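Methyltransferase (Pectobacterium atrosepticum SCRI1043, PDB 2P7I) probably transfers methyl groups from S-adenosylmethionine to an acceptor not yet identified, as a putative class I methyltransferase. Local coordinates at residues M29-V34 against T57-E62; F64-C69 against L100-D105; T181-A186 against T194-I199. All blocks are in the same frame, centred on the assembly; numbering follows the deposited sequence. Where two conformers were deposited one is given.

Interaction 1: residues M29-V34 against T57-E62; sequences MHPFMV and TSRLQE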
loop_
_atom_site.group_PDB
_atom_site.type_symbol
_atom_site.label_atom_id
_atom_site.label_comp_id
_atom_site.label_asym_id
_atom_site.label_seq_id
_atom_site.Cartn_x
_atom_site.Cartn_y
_atom_site.Cartn_z
HETATM N N MSE B 29 9.730 -14.320 14.899
HETATM C CA MSE B 29 9.144 -13.065 15.317
HETATM C C MSE B 29 9.770 -12.444 16.569
HETATM O O MSE B 29 9.913 -11.216 16.640
HETATM C CB MSE B 29 7.645 -13.236 15.492
HETATM C CG MSE B 29 6.842 -13.465 14.220
HETATM SE SE MSE B 29 7.065 -12.058 12.956
HETATM C CE MSE B 29 6.265 -10.715 14.061
ATOM N N HIS B 30 10.094 -13.256 17.583
ATOM C CA HIS B 30 10.712 -12.715 18.806
ATOM C C HIS B 30 12.004 -11.940 18.517
ATOM O O HIS B 30 12.156 -10.819 18.954
ATOM C CB HIS B 30 10.940 -13.795 19.855
ATOM C CG HIS B 30 9.702 -14.220 20.576
ATOM N ND1 HIS B 30 9.732 -15.082 21.650
ATOM C CD2 HIS B 30 8.398 -13.906 20.388
ATOM C CE1 HIS B 30 8.508 -15.273 22.099
ATOM N NE2 HIS B 30 7.679 -14.577 21.349
ATOM N N PRO B 31 12.947 -12.537 17.779
ATOM C CA PRO B 31 14.144 -11.749 17.459
ATOM C C PRO B 31 13.929 -10.450 16.653
ATOM O O PRO B 31 14.581 -9.453 16.933
ATOM C CB PRO B 31 15.056 -12.758 16.716
ATOM C CG PRO B 31 14.206 -13.912 16.379
ATOM C CD PRO B 31 13.055 -13.938 17.342
ATOM N N PHE B 32 13.027 -10.457 15.688
ATOM C CA PHE B 32 12.715 -9.254 14.924
ATOM C C PHE B 32 12.016 -8.226 15.790
ATOM O O PHE B 32 12.213 -7.039 15.593
ATOM C CB PHE B 32 11.891 -9.584 13.674
ATOM C CG PHE B 32 12.698 -10.197 12.569
ATOM C CD1 PHE B 32 13.893 -9.621 12.158
ATOM C CD2 PHE B 32 12.268 -11.335 11.929
ATOM C CE1 PHE B 32 14.649 -10.164 11.140
ATOM C CE2 PHE B 32 13.047 -11.895 10.895
ATOM C CZ PHE B 32 14.234 -11.297 10.514
HETATM N N MSE B 33 11.228 -8.672 16.756
HETATM C CA MSE B 33 10.599 -7.732 17.679
HETATM C C MSE B 33 11.677 -6.987 18.489
HETATM O O MSE B 33 11.619 -5.764 18.646
HETATM C CB MSE B 33 9.651 -8.482 18.620
HETATM C CG MSE B 33 8.286 -8.759 18.026
HETATM SE SE MSE B 33 7.295 -9.901 19.235
HETATM C CE MSE B 33 5.838 -10.140 18.112
ATOM N N VAL B 34 12.661 -7.716 19.018
ATOM C CA VAL B 34 13.775 -7.106 19.736
ATOM C C VAL B 34 14.550 -6.156 18.809
ATOM O O VAL B 34 14.870 -5.051 19.210
ATOM C CB VAL B 34 14.688 -8.172 20.401
ATOM C CG1 VAL B 34 15.920 -7.522 21.030
ATOM C CG2 VAL B 34 13.900 -8.916 21.461
ATOM N N THR B 57 11.589 -12.768 27.702
ATOM C CA THR B 57 12.427 -12.128 28.718
ATOM C C THR B 57 13.905 -12.410 28.462
ATOM O O THR B 57 14.750 -11.517 28.602
ATOM C CB THR B 57 12.096 -12.630 30.128
ATOM O OG1 THR B 57 10.694 -12.874 30.234
ATOM C CG2 THR B 57 12.559 -11.614 31.186
ATOM N N SER B 58 14.205 -13.638 28.073
ATOM C CA SER B 58 15.592 -14.044 27.890
ATOM C C SER B 58 16.280 -13.191 26.829
ATOM O O SER B 58 17.467 -12.874 26.947
ATOM C CB SER B 58 15.687 -15.523 27.548
ATOM O OG SER B 58 15.084 -15.793 26.307
ATOM N N ARG B 59 15.526 -12.768 25.814
ATOM C CA ARG B 59 16.078 -11.885 24.802
ATOM C C ARG B 59 16.239 -10.463 25.328
ATOM O O ARG B 59 17.204 -9.766 25.003
ATOM C CB ARG B 59 15.187 -11.899 23.570
ATOM C CG ARG B 59 15.122 -13.266 22.959
ATOM C CD ARG B 59 14.389 -13.237 21.689
ATOM N NE ARG B 59 14.338 -14.562 21.073
ATOM C CZ ARG B 59 15.237 -15.057 20.221
ATOM N NH1 ARG B 59 16.297 -14.357 19.824
ATOM N NH2 ARG B 59 15.046 -16.267 19.737
ATOM N N LEU B 60 15.271 -10.032 26.130
ATOM C CA LEU B 60 15.338 -8.736 26.764
ATOM C C LEU B 60 16.494 -8.605 27.763
ATOM O O LEU B 60 17.059 -7.519 27.934
ATOM C CB LEU B 60 14.000 -8.448 27.439
ATOM C CG LEU B 60 12.811 -8.216 26.498
ATOM C CD1 LEU B 60 11.594 -7.976 27.369
ATOM C CD2 LEU B 60 13.082 -7.054 25.483
ATOM N N GLN B 61 16.839 -9.716 28.415
ATOM C CA GLN B 61 17.983 -9.760 29.330
ATOM C C GLN B 61 19.320 -9.437 28.664
ATOM O O GLN B 61 20.266 -9.008 29.336
ATOM C CB GLN B 61 18.076 -11.125 30.005
ATOM C CG GLN B 61 17.048 -11.324 31.095
ATOM C CD GLN B 61 17.308 -12.584 31.900
ATOM O OE1 GLN B 61 17.074 -13.700 31.427
ATOM N NE2 GLN B 61 17.796 -12.409 33.123
ATOM N N GLU B 62 19.411 -9.630 27.351
ATOM C CA GLU B 62 20.586 -9.165 26.626
ATOM C C GLU B 62 20.658 -7.636 26.602
ATOM O O GLU B 62 21.709 -7.086 26.309
ATOM C CB GLU B 62 20.625 -9.721 25.200
ATOM C CG GLU B 62 20.627 -11.244 25.127
ATOM C CD GLU B 62 21.638 -11.876 26.082
ATOM O OE1 GLU B 62 22.836 -11.513 26.013
ATOM O OE2 GLU B 62 21.229 -12.722 26.913
HETATM O O HOH W 1 12.108 -15.941 22.363
#

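Interaction 2: residues F64-C69 against L100-D105; sequences FNDITC and LPRRYD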
loop_
_atom_site.group_PDB
_atom_site.type_symbol
_atom_site.label_atom_id
_atom_site.label_comp_id
_atom_site.label_asym_id
_atom_site.label_seq_id
_atom_site.Cartn_x
_atom_site.Cartn_y
_atom_site.Cartn_z
ATOM N N PHE B 64 18.883 -5.422 29.196
ATOM C CA PHE B 64 18.569 -4.797 30.464
ATOM C C PHE B 64 18.948 -5.770 31.567
ATOM O O PHE B 64 18.623 -6.935 31.471
ATOM C CB PHE B 64 17.068 -4.502 30.561
ATOM C CG PHE B 64 16.610 -3.437 29.637
ATOM C CD1 PHE B 64 16.675 -2.114 30.015
ATOM C CD2 PHE B 64 16.100 -3.754 28.396
ATOM C CE1 PHE B 64 16.257 -1.123 29.156
ATOM C CE2 PHE B 64 15.683 -2.765 27.542
ATOM C CZ PHE B 64 15.764 -1.456 27.927
ATOM N N ASN B 65 19.608 -5.276 32.602
ATOM C CA ASN B 65 19.818 -6.070 33.816
ATOM C C ASN B 65 18.689 -5.963 34.857
ATOM O O ASN B 65 18.626 -6.763 35.787
ATOM C CB ASN B 65 21.160 -5.700 34.480
ATOM C CG ASN B 65 21.294 -4.201 34.788
ATOM O OD1 ASN B 65 20.314 -3.447 34.787
ATOM N ND2 ASN B 65 22.522 -3.771 35.050
ATOM N N ASP B 66 17.839 -4.952 34.742
ATOM C CA ASP B 66 16.808 -4.733 35.741
ATOM C C ASP B 66 15.470 -4.826 35.060
ATOM O O ASP B 66 15.007 -3.854 34.476
ATOM C CB ASP B 66 16.992 -3.374 36.398
ATOM C CG ASP B 66 15.976 -3.100 37.481
ATOM O OD1 ASP B 66 15.094 -3.965 37.738
ATOM O OD2 ASP B 66 16.071 -2.004 38.094
ATOM N N ILE B 67 14.885 -6.020 35.139
ATOM C CA ILE B 67 13.638 -6.354 34.470
ATOM C C ILE B 67 12.652 -6.814 35.508
ATOM O O ILE B 67 12.987 -7.586 36.385
ATOM C CB ILE B 67 13.801 -7.491 33.440
ATOM C CG1 ILE B 67 14.754 -7.065 32.314
ATOM C CG2 ILE B 67 12.451 -7.848 32.844
ATOM C CD1 ILE B 67 15.104 -8.178 31.315
ATOM N N THR B 68 11.431 -6.309 35.399
ATOM C CA THR B 68 10.341 -6.705 36.269
ATOM C C THR B 68 9.320 -7.378 35.366
ATOM O O THR B 68 8.994 -6.864 34.282
ATOM C CB THR B 68 9.752 -5.498 37.001
ATOM O OG1 THR B 68 10.770 -4.897 37.807
ATOM C CG2 THR B 68 8.558 -5.879 37.877
ATOM N N CYS B 69 8.846 -8.544 35.802
ATOM C CA CYS B 69 7.982 -9.399 34.996
ATOM C C CYS B 69 6.696 -9.657 35.732
ATOM O O CYS B 69 6.731 -10.214 36.830
ATOM C CB CYS B 69 8.637 -10.757 34.739
ATOM S SG CYS B 69 10.085 -10.783 33.675
ATOM N N LEU B 100 2.915 -2.233 41.749
ATOM C CA LEU B 100 4.326 -2.252 41.408
ATOM C C LEU B 100 5.074 -1.255 42.272
ATOM O O LEU B 100 4.549 -0.197 42.596
ATOM C CB LEU B 100 4.532 -1.952 39.917
ATOM C CG LEU B 100 3.763 -2.922 39.017
ATOM C CD1 LEU B 100 4.106 -2.695 37.535
ATOM C CD2 LEU B 100 4.019 -4.349 39.453
ATOM N N PRO B 101 6.316 -1.576 42.621
ATOM C CA PRO B 101 7.074 -0.756 43.555
ATOM C C PRO B 101 7.611 0.536 42.991
ATOM O O PRO B 101 8.085 1.371 43.740
ATOM C CB PRO B 101 8.243 -1.667 43.931
ATOM C CG PRO B 101 8.445 -2.537 42.754
ATOM C CD PRO B 101 7.068 -2.768 42.187
ATOM N N ARG B 102 7.505 0.713 41.686
ATOM C CA ARG B 102 8.336 1.657 40.972
ATOM C C ARG B 102 7.622 2.050 39.676
ATOM O O ARG B 102 6.608 1.460 39.337
ATOM C CB ARG B 102 9.632 0.919 40.652
ATOM C CG ARG B 102 10.859 1.774 40.465
ATOM C CD ARG B 102 12.125 1.007 40.908
ATOM N NE ARG B 102 12.132 -0.398 40.450
ATOM C CZ ARG B 102 13.021 -0.940 39.606
ATOM N NH1 ARG B 102 14.029 -0.230 39.109
ATOM N NH2 ARG B 102 12.911 -2.220 39.266
ATOM N N ARG B 103 8.145 3.057 38.984
ATOM C CA ARG B 103 7.787 3.325 37.606
ATOM C C ARG B 103 8.932 2.872 36.690
ATOM O O ARG B 103 10.060 2.655 37.146
ATOM C CB ARG B 103 7.468 4.797 37.401
ATOM C CG ARG B 103 6.136 5.208 38.012
ATOM C CD ARG B 103 5.810 6.638 37.699
ATOM N NE ARG B 103 4.353 6.873 37.674
ATOM C CZ ARG B 103 3.615 7.208 38.734
ATOM N NH1 ARG B 103 4.156 7.333 39.939
ATOM N NH2 ARG B 103 2.315 7.394 38.605
ATOM N N TYR B 104 8.631 2.729 35.395
ATOM C CA TYR B 104 9.522 2.040 34.467
ATOM C C TYR B 104 9.821 2.850 33.208
ATOM O O TYR B 104 8.939 3.534 32.629
ATOM C CB TYR B 104 8.949 0.669 34.116
ATOM C CG TYR B 104 8.723 -0.137 35.369
ATOM C CD1 TYR B 104 7.555 0.019 36.100
ATOM C CD2 TYR B 104 9.709 -0.986 35.878
ATOM C CE1 TYR B 104 7.343 -0.695 37.267
ATOM C CE2 TYR B 104 9.511 -1.696 37.063
ATOM C CZ TYR B 104 8.310 -1.538 37.747
ATOM O OH TYR B 104 8.061 -2.209 38.933
ATOM N N ASP B 105 11.081 2.762 32.797
ATOM C CA ASP B 105 11.579 3.518 31.651
ATOM C C ASP B 105 11.153 2.909 30.322
ATOM O O ASP B 105 11.006 3.615 29.335
ATOM C CB ASP B 105 13.098 3.614 31.732
ATOM C CG ASP B 105 13.545 4.301 33.000
ATOM O OD1 ASP B 105 13.246 5.510 33.136
ATOM O OD2 ASP B 105 14.162 3.623 33.854
HETATM O O HOH W 2 10.075 -3.454 39.986
#

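Interaction 3: residues T181-A186 against T194-I199; sequences TLERDA and TYRSGI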
loop_
_atom_site.group_PDB
_atom_site.type_symbol
_atom_site.label_atom_id
_atom_site.label_comp_id
_atom_site.label_asym_id
_atom_site.label_seq_id
_atom_site.Cartn_x
_atom_site.Cartn_y
_atom_site.Cartn_z
ATOM N N THR B 181 -7.538 0.389 15.041
ATOM C CA THR B 181 -8.171 0.117 16.296
ATOM C C THR B 181 -7.151 0.096 17.435
ATOM O O THR B 181 -7.457 0.437 18.568
ATOM C CB THR B 181 -8.903 -1.251 16.232
ATOM O OG1 THR B 181 -8.013 -2.241 15.685
ATOM C CG2 THR B 181 -10.178 -1.136 15.344
ATOM N N LEU B 182 -5.936 -0.349 17.150
ATOM C CA LEU B 182 -4.861 -0.279 18.147
ATOM C C LEU B 182 -4.518 1.170 18.578
ATOM O O LEU B 182 -4.477 1.455 19.752
ATOM C CB LEU B 182 -3.619 -1.045 17.643
ATOM C CG LEU B 182 -2.513 -1.316 18.693
ATOM C CD1 LEU B 182 -3.041 -2.115 19.893
ATOM C CD2 LEU B 182 -1.272 -2.059 18.047
ATOM N N GLU B 183 -4.319 2.085 17.639
ATOM C CA GLU B 183 -4.089 3.484 17.975
ATOM C C GLU B 183 -5.295 4.079 18.675
ATOM O O GLU B 183 -5.141 4.855 19.606
ATOM C CB GLU B 183 -3.648 4.315 16.768
ATOM C CG GLU B 183 -3.391 5.738 17.165
ATOM C CD GLU B 183 -2.538 6.515 16.236
ATOM O OE1 GLU B 183 -2.044 5.961 15.236
ATOM O OE2 GLU B 183 -2.311 7.693 16.557
ATOM N N ARG B 184 -6.507 3.689 18.256
ATOM C CA ARG B 184 -7.728 4.121 18.967
ATOM C C ARG B 184 -7.677 3.819 20.449
ATOM O O ARG B 184 -7.940 4.686 21.291
ATOM C CB ARG B 184 -9.004 3.474 18.363
ATOM C CG ARG B 184 -10.291 3.823 19.078
ATOM C CD ARG B 184 -11.395 2.871 18.751
ATOM N NE ARG B 184 -11.081 1.545 19.264
ATOM C CZ ARG B 184 -11.587 0.410 18.802
ATOM N NH1 ARG B 184 -12.488 0.408 17.840
ATOM N NH2 ARG B 184 -11.214 -0.742 19.348
ATOM N N ASP B 185 -7.398 2.585 20.777
ATOM C CA ASP B 185 -7.421 2.185 22.166
ATOM C C ASP B 185 -6.284 2.857 22.954
ATOM O O ASP B 185 -6.479 3.254 24.104
ATOM C CB ASP B 185 -7.338 0.665 22.276
ATOM C CG ASP B 185 -8.638 -0.036 21.934
ATOM O OD1 ASP B 185 -9.665 0.631 21.633
ATOM O OD2 ASP B 185 -8.643 -1.286 22.084
ATOM N N ALA B 186 -5.097 2.970 22.351
ATOM C CA ALA B 186 -3.975 3.692 23.011
ATOM C C ALA B 186 -4.355 5.154 23.267
ATOM O O ALA B 186 -4.109 5.716 24.336
ATOM C CB ALA B 186 -2.760 3.634 22.168
ATOM N N THR B 194 3.732 7.835 19.548
ATOM C CA THR B 194 4.890 8.519 19.020
ATOM C C THR B 194 5.354 7.954 17.680
ATOM O O THR B 194 5.843 8.686 16.833
ATOM C CB THR B 194 6.019 8.372 20.042
ATOM O OG1 THR B 194 5.590 8.947 21.292
ATOM C CG2 THR B 194 7.283 9.034 19.571
ATOM N N TYR B 195 5.234 6.627 17.537
ATOM C CA TYR B 195 5.658 5.960 16.302
ATOM C C TYR B 195 4.760 4.793 15.996
ATOM O O TYR B 195 4.326 4.072 16.888
ATOM C CB TYR B 195 7.122 5.510 16.335
ATOM C CG TYR B 195 7.934 6.224 15.286
ATOM C CD1 TYR B 195 8.213 5.644 14.052
ATOM C CD2 TYR B 195 8.374 7.515 15.509
ATOM C CE1 TYR B 195 8.956 6.358 13.076
ATOM C CE2 TYR B 195 9.095 8.217 14.554
ATOM C CZ TYR B 195 9.381 7.650 13.356
ATOM O OH TYR B 195 10.114 8.425 12.461
ATOM N N ARG B 196 4.470 4.611 14.714
ATOM C CA ARG B 196 3.697 3.483 14.227
ATOM C C ARG B 196 4.572 2.752 13.210
ATOM O O ARG B 196 5.200 3.397 12.358
ATOM C CB ARG B 196 2.438 3.924 13.497
ATOM C CG ARG B 196 1.594 4.937 14.264
ATOM C CD ARG B 196 1.109 6.083 13.471
ATOM N NE ARG B 196 0.380 6.965 14.365
ATOM C CZ ARG B 196 0.948 7.947 15.067
ATOM N NH1 ARG B 196 2.221 8.270 14.872
ATOM N NH2 ARG B 196 0.226 8.679 15.912
ATOM N N SER B 197 4.627 1.436 13.332
ATOM C CA SER B 197 5.395 0.610 12.392
ATOM C C SER B 197 4.846 -0.807 12.386
ATOM O O SER B 197 3.838 -1.108 13.018
ATOM C CB SER B 197 6.896 0.603 12.748
ATOM O OG SER B 197 7.698 0.150 11.640
ATOM N N GLY B 198 5.479 -1.661 11.604
ATOM C CA GLY B 198 5.093 -3.050 11.500
ATOM C C GLY B 198 6.313 -3.945 11.545
ATOM O O GLY B 198 7.414 -3.537 11.242
ATOM N N ILE B 199 6.121 -5.164 12.012
ATOM C CA ILE B 199 7.197 -6.114 12.157
ATOM C C ILE B 199 6.926 -7.357 11.305
ATOM O O ILE B 199 6.042 -8.162 11.602
ATOM C CB ILE B 199 7.401 -6.496 13.629
ATOM C CG1 ILE B 199 7.652 -5.231 14.465
ATOM C CG2 ILE B 199 8.575 -7.589 13.763
ATOM C CD1 ILE B 199 7.475 -5.458 15.975
#

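Interaction 1: residues M29-V34 against T57-E62
Helix 24-37 and helix 55-60, two helices of a Rossmann-like methyltransferase fold, come nearest at Val34 and Arg59, whose CA atoms lie 7.3 Å apart. Arg59 supplies most of its own helix's share of the contact. Its chain, extended from CG to NE, spans the gap and lays the guanidinium against the turn carrying His30 and Pro31. The Pro31 ring covers one face of this flat group, with Pro31 CD 3.8 Å above the plane and over its centre, while Pro31 CB comes to 3.7 Å from Arg59 NH1. Nearer the root of the arginine, Val34 CG2 packs on Arg59 CB at 3.9 Å; with CG1 trans to the backbone N (chi1 174°), CG2 is left anti to the carbonyl carbon and directed at the arginine. His30 offers CB to Arg59 NE obliquely, and its imidazole stacks on Phe26 and meets Phe56 edge-to-face. A bound Tris molecule, probably from the crystallisation liquor, lies about 4 Å from the His30 side chain. Polar contact between the helices goes through one water, in the plane of both flat groups: it accepts from Arg59 NE at 2.9 Å and sits 2.6 Å from His30 ND1.

Interaction 2: residues F64-C69 against L100-D105
Asp66 OD2 receives Arg102 NH1 at 2.9 Å, the shortest direct polar bond between 64-69 and 100-105. The two segments carry the chain into strands 67-71 and 104-110 of the Rossmann-like sheet; strand 46-49 runs between these two, so the side chains meet across an intervening strand, and no backbone pairing joins them. The salt bridge has two prongs and is end-on: while NH1 takes OD2, Arg102 NH2 donates to Asp66 OD1 at 3.2 Å, with an N-H...O angle of 163°. Both oxygens are approached on their syn sides, and the carboxylate and guanidinium planes are only 11° apart. A weak third bond joins Arg102 NH2 to Asp66 OD2, which therefore meets both terminal nitrogens. A trans chi1 of -178° aims the Asp66 carboxylate at the arginine, which arrives from the opposite direction on a chain bent at chi2 and chi3. Such a doubly gripped pair fixes the rotation of the guanidinium, although Arg102 itself lies on an exposed loop.

Deeper in, Thr68 and Tyr104 replace charge with packing. Their side chains cross at about a right angle, Thr68 OG1 lying 3.5 Å from Tyr104 CE2 and oblique to the ring, while the Thr68 methyl CG2 approaches the phenol oxygen. Leu47 of the intervening strand 46-49 also packs against Tyr104, and Thr68 pairs through its backbone with Leu46 and Glu48 of the same strand. One water knits the polar and packed halves together. It accepts from Arg102 NH2 and, in the plane of the tyrosine ring, lies 2.6 Å from Tyr104 OH and 2.7 Å from Thr68 OG1.

Interaction 3: residues T181-A186 against T194-I199
A buried salt bridge ties helix 179-188 to strand 192-201, one of the two outermost strands of the sheet within this chain, through Glu183 and Arg196. Arg196 presents its side rather than its end: NE donates to Glu183 OE1 at 2.8 Å and NH2 to Glu183 OE2, also at 2.8 Å. The second bond is the straighter, with an N-H...O angle of 161° against 150° for the first. Both oxygens are met on their syn sides, yet the carboxylate is turned 40° from the guanidinium plane, so the pair is twisted rather than coplanar. Glu183 reaches across on an extended chain, whereas Arg196 bends at chi2. In this Rossmann-like methyltransferase fold the helix leads by a short connection into the strand, which then runs antiparallel to strand 237-245; a classic beta bulge places Thr194 and Tyr195 both opposite Leu243. Each charge has a further partner in the assembly. Lys154 of the third subunit forms a salt bridge with Glu183 OE1, which would help to balance its negative charge, and Gln231 of the second subunit accepts a hydrogen bond from Arg196 NH1.

Overall arrangement
Interactions 1 and 2, with centres 16 Å apart, share a border where helix 55-60 leads into strand 67-71: Thr57 CG2 lies 3.6 Å from Cys69 SG, and Gln61 packs on Ile67. Interaction 3 lies across the chain's centre from interaction 1, about 20 Å between centres, but Ile199 links them by packing against Met29, Phe32 and Met33 of helix 24-37. Interactions 2 and 3 both reach the sheet without touching, their nearest atoms about 11 Å apart. In class I methyltransferases S-adenosylmethionine usually binds at the C-terminal ends of the first parallel strands, here probably including 46-49 and 67-71, though no cofactor is bound. Interaction 3 alone among them borders other subunits.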